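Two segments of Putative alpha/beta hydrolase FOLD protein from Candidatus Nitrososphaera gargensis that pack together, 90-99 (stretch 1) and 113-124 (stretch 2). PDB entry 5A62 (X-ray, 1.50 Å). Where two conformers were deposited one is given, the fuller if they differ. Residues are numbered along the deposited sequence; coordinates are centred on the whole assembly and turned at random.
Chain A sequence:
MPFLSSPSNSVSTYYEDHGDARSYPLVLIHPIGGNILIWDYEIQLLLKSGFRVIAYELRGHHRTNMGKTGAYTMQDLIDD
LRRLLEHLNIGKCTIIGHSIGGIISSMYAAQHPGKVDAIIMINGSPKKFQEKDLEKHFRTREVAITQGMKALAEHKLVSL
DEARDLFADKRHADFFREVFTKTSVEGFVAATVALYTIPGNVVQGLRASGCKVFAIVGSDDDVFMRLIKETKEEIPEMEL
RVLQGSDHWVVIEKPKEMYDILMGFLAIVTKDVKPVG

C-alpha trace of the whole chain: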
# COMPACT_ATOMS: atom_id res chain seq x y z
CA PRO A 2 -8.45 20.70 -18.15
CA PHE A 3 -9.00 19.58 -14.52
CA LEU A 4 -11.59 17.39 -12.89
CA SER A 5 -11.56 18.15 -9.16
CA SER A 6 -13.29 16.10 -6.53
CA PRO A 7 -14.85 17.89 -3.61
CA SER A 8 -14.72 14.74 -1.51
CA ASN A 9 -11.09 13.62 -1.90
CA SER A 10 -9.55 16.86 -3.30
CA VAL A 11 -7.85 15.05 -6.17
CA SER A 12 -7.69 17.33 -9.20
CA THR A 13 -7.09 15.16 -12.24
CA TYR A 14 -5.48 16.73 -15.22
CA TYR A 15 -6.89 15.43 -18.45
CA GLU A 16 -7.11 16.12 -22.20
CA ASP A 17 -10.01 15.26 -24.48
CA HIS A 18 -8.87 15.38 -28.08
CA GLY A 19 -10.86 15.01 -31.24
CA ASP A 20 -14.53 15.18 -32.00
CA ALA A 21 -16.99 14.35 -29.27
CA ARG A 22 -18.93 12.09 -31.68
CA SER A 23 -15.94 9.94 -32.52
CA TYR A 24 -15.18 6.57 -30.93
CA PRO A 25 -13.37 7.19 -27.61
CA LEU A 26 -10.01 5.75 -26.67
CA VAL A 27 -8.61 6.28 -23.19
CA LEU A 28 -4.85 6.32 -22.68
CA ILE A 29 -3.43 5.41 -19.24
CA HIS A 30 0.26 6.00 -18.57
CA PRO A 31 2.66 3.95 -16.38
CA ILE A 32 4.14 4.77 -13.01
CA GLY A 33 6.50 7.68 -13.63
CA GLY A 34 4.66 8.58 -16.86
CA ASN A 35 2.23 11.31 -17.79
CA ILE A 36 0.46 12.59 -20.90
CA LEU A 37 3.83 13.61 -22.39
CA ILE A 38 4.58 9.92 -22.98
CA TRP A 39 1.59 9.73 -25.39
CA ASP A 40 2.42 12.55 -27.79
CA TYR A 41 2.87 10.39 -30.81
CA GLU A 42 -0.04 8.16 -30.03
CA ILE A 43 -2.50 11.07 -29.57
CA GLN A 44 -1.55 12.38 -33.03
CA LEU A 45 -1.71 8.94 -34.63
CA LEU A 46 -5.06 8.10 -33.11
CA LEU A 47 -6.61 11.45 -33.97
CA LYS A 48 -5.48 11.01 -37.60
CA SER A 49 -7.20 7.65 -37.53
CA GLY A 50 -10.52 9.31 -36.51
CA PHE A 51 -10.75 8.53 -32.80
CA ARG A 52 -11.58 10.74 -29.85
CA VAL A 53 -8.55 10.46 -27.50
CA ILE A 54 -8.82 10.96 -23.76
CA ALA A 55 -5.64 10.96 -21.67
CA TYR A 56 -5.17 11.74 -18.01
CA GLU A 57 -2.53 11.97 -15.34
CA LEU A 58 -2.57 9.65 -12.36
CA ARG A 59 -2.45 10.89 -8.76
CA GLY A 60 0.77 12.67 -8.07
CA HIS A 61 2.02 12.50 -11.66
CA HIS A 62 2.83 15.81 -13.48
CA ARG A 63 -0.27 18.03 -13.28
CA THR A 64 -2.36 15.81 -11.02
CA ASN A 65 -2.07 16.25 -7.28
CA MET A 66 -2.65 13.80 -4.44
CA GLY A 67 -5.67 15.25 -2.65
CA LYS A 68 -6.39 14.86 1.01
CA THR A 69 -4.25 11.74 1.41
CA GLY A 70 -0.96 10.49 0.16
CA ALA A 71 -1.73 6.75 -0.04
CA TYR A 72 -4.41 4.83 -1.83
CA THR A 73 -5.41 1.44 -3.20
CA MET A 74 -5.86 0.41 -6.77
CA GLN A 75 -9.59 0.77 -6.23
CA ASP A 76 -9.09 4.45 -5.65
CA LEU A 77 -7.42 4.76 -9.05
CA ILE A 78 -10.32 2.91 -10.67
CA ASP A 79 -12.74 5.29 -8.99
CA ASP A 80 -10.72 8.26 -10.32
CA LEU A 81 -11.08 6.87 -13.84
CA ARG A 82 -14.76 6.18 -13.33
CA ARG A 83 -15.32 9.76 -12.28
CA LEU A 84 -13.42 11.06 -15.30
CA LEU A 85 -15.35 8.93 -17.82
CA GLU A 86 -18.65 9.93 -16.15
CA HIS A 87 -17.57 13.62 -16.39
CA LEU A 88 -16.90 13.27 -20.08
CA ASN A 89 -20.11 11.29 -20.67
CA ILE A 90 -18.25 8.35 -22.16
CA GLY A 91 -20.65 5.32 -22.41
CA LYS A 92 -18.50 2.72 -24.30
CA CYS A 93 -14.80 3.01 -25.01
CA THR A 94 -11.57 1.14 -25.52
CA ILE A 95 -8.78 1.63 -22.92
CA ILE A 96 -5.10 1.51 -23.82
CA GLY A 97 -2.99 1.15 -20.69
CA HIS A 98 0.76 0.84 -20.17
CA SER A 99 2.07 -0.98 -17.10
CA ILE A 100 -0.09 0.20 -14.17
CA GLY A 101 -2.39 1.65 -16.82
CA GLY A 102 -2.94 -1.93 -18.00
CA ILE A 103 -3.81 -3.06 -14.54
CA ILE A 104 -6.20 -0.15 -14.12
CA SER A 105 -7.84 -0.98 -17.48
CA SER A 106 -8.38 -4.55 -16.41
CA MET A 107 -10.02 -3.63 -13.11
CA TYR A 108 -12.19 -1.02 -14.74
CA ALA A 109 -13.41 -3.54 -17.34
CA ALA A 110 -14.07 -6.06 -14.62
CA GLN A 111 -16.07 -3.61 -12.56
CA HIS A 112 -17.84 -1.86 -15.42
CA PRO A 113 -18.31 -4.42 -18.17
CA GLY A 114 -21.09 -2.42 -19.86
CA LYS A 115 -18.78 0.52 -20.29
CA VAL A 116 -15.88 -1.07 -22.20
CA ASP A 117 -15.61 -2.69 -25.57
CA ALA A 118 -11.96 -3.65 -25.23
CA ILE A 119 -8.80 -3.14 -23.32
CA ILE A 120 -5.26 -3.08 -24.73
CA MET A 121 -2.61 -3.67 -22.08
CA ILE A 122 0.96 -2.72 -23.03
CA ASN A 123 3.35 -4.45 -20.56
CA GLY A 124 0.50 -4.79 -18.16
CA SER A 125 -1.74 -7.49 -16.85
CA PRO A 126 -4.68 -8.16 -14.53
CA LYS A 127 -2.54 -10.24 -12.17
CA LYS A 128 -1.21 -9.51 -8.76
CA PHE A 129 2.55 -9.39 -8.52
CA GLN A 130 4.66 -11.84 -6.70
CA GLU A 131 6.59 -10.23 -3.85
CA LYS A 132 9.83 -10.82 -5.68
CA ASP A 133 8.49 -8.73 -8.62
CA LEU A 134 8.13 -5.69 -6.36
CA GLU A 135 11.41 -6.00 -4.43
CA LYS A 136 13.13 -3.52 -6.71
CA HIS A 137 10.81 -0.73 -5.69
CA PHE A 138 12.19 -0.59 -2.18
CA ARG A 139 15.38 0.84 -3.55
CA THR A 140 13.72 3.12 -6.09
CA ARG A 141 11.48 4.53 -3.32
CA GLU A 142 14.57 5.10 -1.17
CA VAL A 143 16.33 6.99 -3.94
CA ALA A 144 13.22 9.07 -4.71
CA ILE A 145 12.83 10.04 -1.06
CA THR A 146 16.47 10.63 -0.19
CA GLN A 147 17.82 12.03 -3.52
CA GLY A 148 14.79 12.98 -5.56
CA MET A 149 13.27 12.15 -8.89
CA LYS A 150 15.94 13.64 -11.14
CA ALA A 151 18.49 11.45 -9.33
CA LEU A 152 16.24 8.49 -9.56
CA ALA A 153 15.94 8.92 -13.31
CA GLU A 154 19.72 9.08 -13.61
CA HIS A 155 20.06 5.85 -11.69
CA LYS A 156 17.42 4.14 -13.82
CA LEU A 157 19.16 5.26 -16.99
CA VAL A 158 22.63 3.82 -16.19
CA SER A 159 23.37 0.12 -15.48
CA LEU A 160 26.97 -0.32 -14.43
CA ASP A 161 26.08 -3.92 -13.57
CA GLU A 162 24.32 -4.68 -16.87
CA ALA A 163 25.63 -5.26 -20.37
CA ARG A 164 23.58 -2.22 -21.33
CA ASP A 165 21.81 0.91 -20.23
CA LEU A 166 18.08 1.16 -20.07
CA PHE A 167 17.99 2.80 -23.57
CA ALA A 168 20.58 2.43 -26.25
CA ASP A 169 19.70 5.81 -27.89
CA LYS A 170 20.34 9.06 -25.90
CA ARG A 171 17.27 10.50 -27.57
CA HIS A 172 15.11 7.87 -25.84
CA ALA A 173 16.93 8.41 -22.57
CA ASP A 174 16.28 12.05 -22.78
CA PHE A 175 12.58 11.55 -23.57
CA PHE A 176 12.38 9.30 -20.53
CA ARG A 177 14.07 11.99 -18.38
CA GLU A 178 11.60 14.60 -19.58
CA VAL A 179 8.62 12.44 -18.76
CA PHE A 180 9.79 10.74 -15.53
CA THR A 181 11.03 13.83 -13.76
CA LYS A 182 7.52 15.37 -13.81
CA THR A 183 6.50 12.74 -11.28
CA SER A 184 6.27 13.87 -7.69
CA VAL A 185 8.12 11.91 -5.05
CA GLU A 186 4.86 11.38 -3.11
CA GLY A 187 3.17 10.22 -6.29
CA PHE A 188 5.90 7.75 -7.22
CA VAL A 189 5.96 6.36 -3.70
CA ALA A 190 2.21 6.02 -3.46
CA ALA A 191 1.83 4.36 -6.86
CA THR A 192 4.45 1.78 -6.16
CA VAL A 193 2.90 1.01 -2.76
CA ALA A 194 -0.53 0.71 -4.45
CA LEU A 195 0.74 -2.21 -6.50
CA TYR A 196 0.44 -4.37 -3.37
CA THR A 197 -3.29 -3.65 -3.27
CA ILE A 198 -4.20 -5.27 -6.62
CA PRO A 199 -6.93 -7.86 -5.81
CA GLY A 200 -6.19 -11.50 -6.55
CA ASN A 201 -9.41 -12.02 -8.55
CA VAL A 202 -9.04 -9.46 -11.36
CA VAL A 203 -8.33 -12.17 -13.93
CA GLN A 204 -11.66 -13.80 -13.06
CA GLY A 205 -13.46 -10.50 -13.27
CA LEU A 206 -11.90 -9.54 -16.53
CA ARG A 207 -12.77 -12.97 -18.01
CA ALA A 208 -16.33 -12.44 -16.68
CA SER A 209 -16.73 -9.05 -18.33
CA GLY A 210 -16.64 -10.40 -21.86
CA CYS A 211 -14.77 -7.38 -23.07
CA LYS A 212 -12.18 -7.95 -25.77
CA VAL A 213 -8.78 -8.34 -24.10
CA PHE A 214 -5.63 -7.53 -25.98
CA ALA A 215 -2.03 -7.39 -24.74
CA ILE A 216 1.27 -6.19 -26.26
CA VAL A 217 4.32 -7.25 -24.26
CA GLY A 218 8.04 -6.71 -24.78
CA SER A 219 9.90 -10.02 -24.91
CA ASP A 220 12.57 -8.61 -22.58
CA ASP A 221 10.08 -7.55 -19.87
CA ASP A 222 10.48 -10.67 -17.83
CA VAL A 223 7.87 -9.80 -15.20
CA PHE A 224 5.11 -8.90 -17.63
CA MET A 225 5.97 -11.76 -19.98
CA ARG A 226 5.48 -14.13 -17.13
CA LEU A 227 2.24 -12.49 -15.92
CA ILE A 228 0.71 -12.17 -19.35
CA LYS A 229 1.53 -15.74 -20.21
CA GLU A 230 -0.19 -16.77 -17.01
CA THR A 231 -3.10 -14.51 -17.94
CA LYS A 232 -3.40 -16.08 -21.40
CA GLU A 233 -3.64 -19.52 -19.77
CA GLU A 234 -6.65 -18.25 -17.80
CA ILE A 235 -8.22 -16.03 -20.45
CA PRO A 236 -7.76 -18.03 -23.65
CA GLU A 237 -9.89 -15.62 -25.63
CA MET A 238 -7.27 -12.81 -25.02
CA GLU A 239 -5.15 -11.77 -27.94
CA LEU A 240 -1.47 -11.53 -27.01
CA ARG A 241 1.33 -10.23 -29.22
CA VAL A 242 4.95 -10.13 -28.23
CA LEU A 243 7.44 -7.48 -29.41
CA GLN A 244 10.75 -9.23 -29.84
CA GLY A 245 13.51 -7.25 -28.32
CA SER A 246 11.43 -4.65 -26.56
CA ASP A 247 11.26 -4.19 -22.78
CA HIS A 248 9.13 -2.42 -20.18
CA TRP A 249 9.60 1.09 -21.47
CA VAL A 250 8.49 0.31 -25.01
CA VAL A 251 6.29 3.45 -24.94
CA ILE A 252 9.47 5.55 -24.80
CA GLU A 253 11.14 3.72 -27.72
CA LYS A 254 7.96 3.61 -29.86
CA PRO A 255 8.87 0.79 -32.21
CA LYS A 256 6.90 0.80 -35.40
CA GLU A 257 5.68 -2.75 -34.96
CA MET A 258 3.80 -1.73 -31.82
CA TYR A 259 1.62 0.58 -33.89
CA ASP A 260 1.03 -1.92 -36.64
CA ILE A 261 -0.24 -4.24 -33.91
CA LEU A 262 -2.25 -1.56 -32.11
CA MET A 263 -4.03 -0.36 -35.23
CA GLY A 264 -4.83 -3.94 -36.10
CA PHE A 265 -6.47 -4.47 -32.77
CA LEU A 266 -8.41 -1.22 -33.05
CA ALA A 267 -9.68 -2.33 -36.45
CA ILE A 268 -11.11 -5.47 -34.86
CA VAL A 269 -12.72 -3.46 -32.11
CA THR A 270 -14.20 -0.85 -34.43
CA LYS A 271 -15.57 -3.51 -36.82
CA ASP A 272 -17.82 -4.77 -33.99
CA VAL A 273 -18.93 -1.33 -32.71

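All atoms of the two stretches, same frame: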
# COMPACT_ATOMS: atom_id res chain seq x y z
N ILE A 90 -18.70 9.49 -21.32
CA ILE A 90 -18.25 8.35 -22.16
C ILE A 90 -19.05 7.09 -21.74
O ILE A 90 -18.84 6.56 -20.65
CB ILE A 90 -16.74 8.10 -21.86
CG1 ILE A 90 -15.91 9.34 -22.09
CG2 ILE A 90 -16.13 6.96 -22.68
CD1 ILE A 90 -16.12 9.94 -23.43
N GLY A 91 -19.90 6.59 -22.64
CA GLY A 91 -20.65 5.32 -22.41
C GLY A 91 -19.92 4.01 -22.72
O GLY A 91 -20.05 3.04 -21.95
N LYS A 92 -19.23 3.95 -23.87
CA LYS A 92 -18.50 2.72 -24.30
C LYS A 92 -17.22 3.13 -24.99
O LYS A 92 -17.23 3.94 -25.90
CB LYS A 92 -19.29 1.82 -25.27
CG LYS A 92 -20.27 0.89 -24.56
CD LYS A 92 -20.56 -0.43 -25.27
CE LYS A 92 -19.88 -1.60 -24.56
NZ LYS A 92 -19.78 -2.85 -25.39
N CYS A 93 -16.11 2.53 -24.58
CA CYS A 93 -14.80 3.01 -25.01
C CYS A 93 -13.85 1.82 -25.10
O CYS A 93 -14.19 0.70 -24.66
CB CYS A 93 -14.23 4.03 -24.05
SG CYS A 93 -13.85 3.41 -22.38
N THR A 94 -12.66 2.07 -25.59
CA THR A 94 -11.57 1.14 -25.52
C THR A 94 -10.49 1.82 -24.68
O THR A 94 -10.18 2.98 -24.91
CB THR A 94 -11.07 0.76 -26.87
OG1 THR A 94 -12.09 -0.09 -27.45
CG2 THR A 94 -9.76 -0.01 -26.81
N ILE A 95 -9.84 1.08 -23.79
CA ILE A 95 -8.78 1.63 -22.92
C ILE A 95 -7.44 1.00 -23.31
O ILE A 95 -7.35 -0.20 -23.41
CB ILE A 95 -9.09 1.33 -21.47
CG1 ILE A 95 -10.45 1.89 -21.07
CG2 ILE A 95 -8.04 1.93 -20.58
CD1 ILE A 95 -10.98 1.42 -19.70
N ILE A 96 -6.48 1.85 -23.48
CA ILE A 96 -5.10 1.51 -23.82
C ILE A 96 -4.26 1.89 -22.58
O ILE A 96 -4.13 3.05 -22.29
CB ILE A 96 -4.57 2.18 -25.06
CG1 ILE A 96 -5.48 1.79 -26.25
CG2 ILE A 96 -3.13 1.77 -25.27
CD1 ILE A 96 -5.28 2.70 -27.42
N GLY A 97 -3.73 0.86 -21.90
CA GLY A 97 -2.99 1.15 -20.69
C GLY A 97 -1.63 0.54 -20.65
O GLY A 97 -1.48 -0.62 -21.02
N HIS A 98 -0.62 1.29 -20.24
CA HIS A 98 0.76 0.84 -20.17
C HIS A 98 1.09 0.62 -18.72
O HIS A 98 0.95 1.49 -17.88
CB HIS A 98 1.72 1.90 -20.76
CG HIS A 98 3.17 1.58 -20.64
ND1 HIS A 98 4.12 2.57 -20.52
CD2 HIS A 98 3.84 0.44 -20.72
CE1 HIS A 98 5.32 2.01 -20.45
NE2 HIS A 98 5.18 0.71 -20.58
N SER A 99 1.60 -0.58 -18.43
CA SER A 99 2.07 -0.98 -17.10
C SER A 99 0.93 -0.84 -16.09
O SER A 99 -0.08 -1.46 -16.21
CB SER A 99 3.35 -0.25 -16.71
OG SER A 99 4.06 -1.07 -15.77
N PRO A 113 -18.38 -3.74 -16.87
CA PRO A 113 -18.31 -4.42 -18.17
C PRO A 113 -19.14 -3.78 -19.29
O PRO A 113 -18.71 -3.82 -20.44
CB PRO A 113 -18.76 -5.83 -17.84
CG PRO A 113 -19.35 -5.78 -16.50
CD PRO A 113 -18.85 -4.58 -15.79
N GLY A 114 -20.19 -3.07 -18.89
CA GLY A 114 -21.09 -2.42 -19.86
C GLY A 114 -20.53 -1.17 -20.49
O GLY A 114 -21.12 -0.62 -21.41
N LYS A 115 -19.38 -0.76 -19.99
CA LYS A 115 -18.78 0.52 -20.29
C LYS A 115 -17.56 0.36 -21.20
O LYS A 115 -17.00 1.36 -21.64
CB LYS A 115 -18.33 1.17 -18.99
CG LYS A 115 -19.36 1.24 -17.90
CD LYS A 115 -20.30 2.40 -18.06
CE LYS A 115 -21.07 2.57 -16.75
NZ LYS A 115 -22.48 2.91 -17.06
N VAL A 116 -17.15 -0.86 -21.50
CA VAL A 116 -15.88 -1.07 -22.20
C VAL A 116 -16.06 -2.09 -23.30
O VAL A 116 -16.54 -3.21 -23.04
CB VAL A 116 -14.76 -1.54 -21.23
CG1 VAL A 116 -14.99 -2.97 -20.73
CG2 VAL A 116 -13.37 -1.28 -21.83
N ASP A 117 -15.66 -1.73 -24.49
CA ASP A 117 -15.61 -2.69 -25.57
C ASP A 117 -14.37 -3.58 -25.51
O ASP A 117 -14.42 -4.79 -25.85
CB ASP A 117 -15.65 -2.03 -26.91
CG ASP A 117 -16.99 -1.35 -27.22
OD1 ASP A 117 -18.03 -2.01 -27.10
OD2 ASP A 117 -16.98 -0.19 -27.64
N ALA A 118 -13.24 -2.99 -25.13
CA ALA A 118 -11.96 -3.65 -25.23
C ALA A 118 -10.97 -2.91 -24.36
O ALA A 118 -11.09 -1.72 -24.12
CB ALA A 118 -11.45 -3.66 -26.63
N ILE A 119 -10.00 -3.69 -23.93
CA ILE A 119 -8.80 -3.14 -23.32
C ILE A 119 -7.58 -3.67 -24.05
O ILE A 119 -7.55 -4.79 -24.53
CB ILE A 119 -8.68 -3.40 -21.85
CG1 ILE A 119 -8.45 -4.85 -21.48
CG2 ILE A 119 -9.87 -2.84 -21.13
CD1 ILE A 119 -8.23 -5.06 -19.99
N ILE A 120 -6.55 -2.80 -24.09
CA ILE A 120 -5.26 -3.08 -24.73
C ILE A 120 -4.23 -2.79 -23.70
O ILE A 120 -3.99 -1.61 -23.40
CB ILE A 120 -5.04 -2.31 -26.01
CG1 ILE A 120 -6.18 -2.59 -26.98
CG2 ILE A 120 -3.67 -2.73 -26.61
CD1 ILE A 120 -6.16 -1.74 -28.23
N MET A 121 -3.59 -3.80 -23.16
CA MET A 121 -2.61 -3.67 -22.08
C MET A 121 -1.21 -3.77 -22.66
O MET A 121 -0.90 -4.79 -23.30
CB MET A 121 -2.79 -4.78 -21.06
CG MET A 121 -4.15 -4.79 -20.39
SD MET A 121 -4.38 -6.14 -19.25
CE MET A 121 -4.52 -7.54 -20.38
N ILE A 122 -0.39 -2.77 -22.50
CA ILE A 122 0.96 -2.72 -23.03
C ILE A 122 1.87 -2.91 -21.82
O ILE A 122 1.91 -2.08 -20.92
CB ILE A 122 1.27 -1.43 -23.72
CG1 ILE A 122 0.23 -1.13 -24.83
CG2 ILE A 122 2.73 -1.46 -24.22
CD1 ILE A 122 0.41 0.20 -25.50
N ASN A 123 2.59 -4.05 -21.73
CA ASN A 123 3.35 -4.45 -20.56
C ASN A 123 2.56 -4.22 -19.30
O ASN A 123 3.06 -3.62 -18.35
CB ASN A 123 4.70 -3.68 -20.51
CG ASN A 123 5.64 -4.07 -21.64
OD1 ASN A 123 5.61 -5.22 -22.12
ND2 ASN A 123 6.46 -3.11 -22.04
N GLY A 124 1.39 -4.77 -19.29
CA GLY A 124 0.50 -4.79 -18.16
C GLY A 124 -0.27 -6.07 -18.08
O GLY A 124 -0.24 -6.87 -19.02

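The two stretches meet as neighbouring parallel strands of a β-sheet. Strand 93-98 runs beside strand 118-122 with an angle of 13° between their directions and a closest axis approach of 4.7 Å. Together the stretches bury 876 Å².

The main-chain hydrogen bonds follow the parallel pattern, in which alternate residues of stretch 1 each bond one carbonyl and one amide of stretch 2. Ile95 N donates to Ala118 O (3.1 Å), and Ile95 O accepts from Ile120 N (2.8 Å). Two residues on, Gly97 N donates to Ile120 O (2.9 Å) and Gly97 O accepts from Ile122 N (2.8 Å). The bond from Ile122 N to Gly97 O is nearly straight, with an angle of 174° at the hydrogen. Ser99 N to Ile122 O (2.9 Å) closes the ladder.

At the other end the pairing is less regular. Cys93 N makes a weak bond to Lys115 O (3.3 Å), while Cys93 O accepts a good one from Asp117 N (2.8 Å). The chain of stretch 2 turns a corner at Asp117. Ala118 N is left buried without a partner; it lies 3.8 Å from Cys93 O. CA-H...O contacts fill in between the hydrogen bonds, such as Thr94 CA to Ala118 O (3.2 Å) and Ile119 CA to Ile95 O (3.3 Å).

Side chains alternate between the two faces of the sheet. Thr94, Ile96, His98, Ala118, Ile120 and Ile122 share one face. Here Ile96 packs against two isoleucines of the neighbouring strand: its CG1 lies 4.1 Å from Ile120 CD1, and its CG2 lies 3.9 Å from Ile122 CD1. All three have chi1 in m and chi2 in t. Branched aliphatic side chains suit a buried strand, since they cover the backbone and need no polar partner. Thr94 OG1 sits 3.7 Å from Ala118 CB and is hydrogen-bonded elsewhere in the structure, so the buried hydroxyl is satisfied.

The His98 ring turns its edge to stretch 2. Its CD2 is 3.2 Å from Ile122 O and 4.2 Å from Asn123 CB. Its NE2 is bonded elsewhere in the structure.

The opposite face carries Cys93, Ile95, Val116, Ile119 and Met121. Ile95 CD1 meets Val116 CG2 at 4.2 Å, and Ile95 CB lies 4.3 Å from Ile119 CG2. The end of Ile119 then leads away from stretch 1. Gly97 adds no side chain to this face, and its contribution is made by the backbone.

At the exposed end, a salt bridge joins the stretches. Lys92 NZ donates to Asp117 OD1 at 2.6 Å. The long lysine chain spans the gap, with its CE 3.5 Å from Gly114 O. Its charge suits this exposed position, and Asp117 supplies the opposite charge from the corner.

At the far end, Ser99 occupies the N-cap position before a helix, although its side chain makes no capping bond. Gly124 suits its place closely: an ideal CB there would lie 3.0 Å from Ser99 O, a clash.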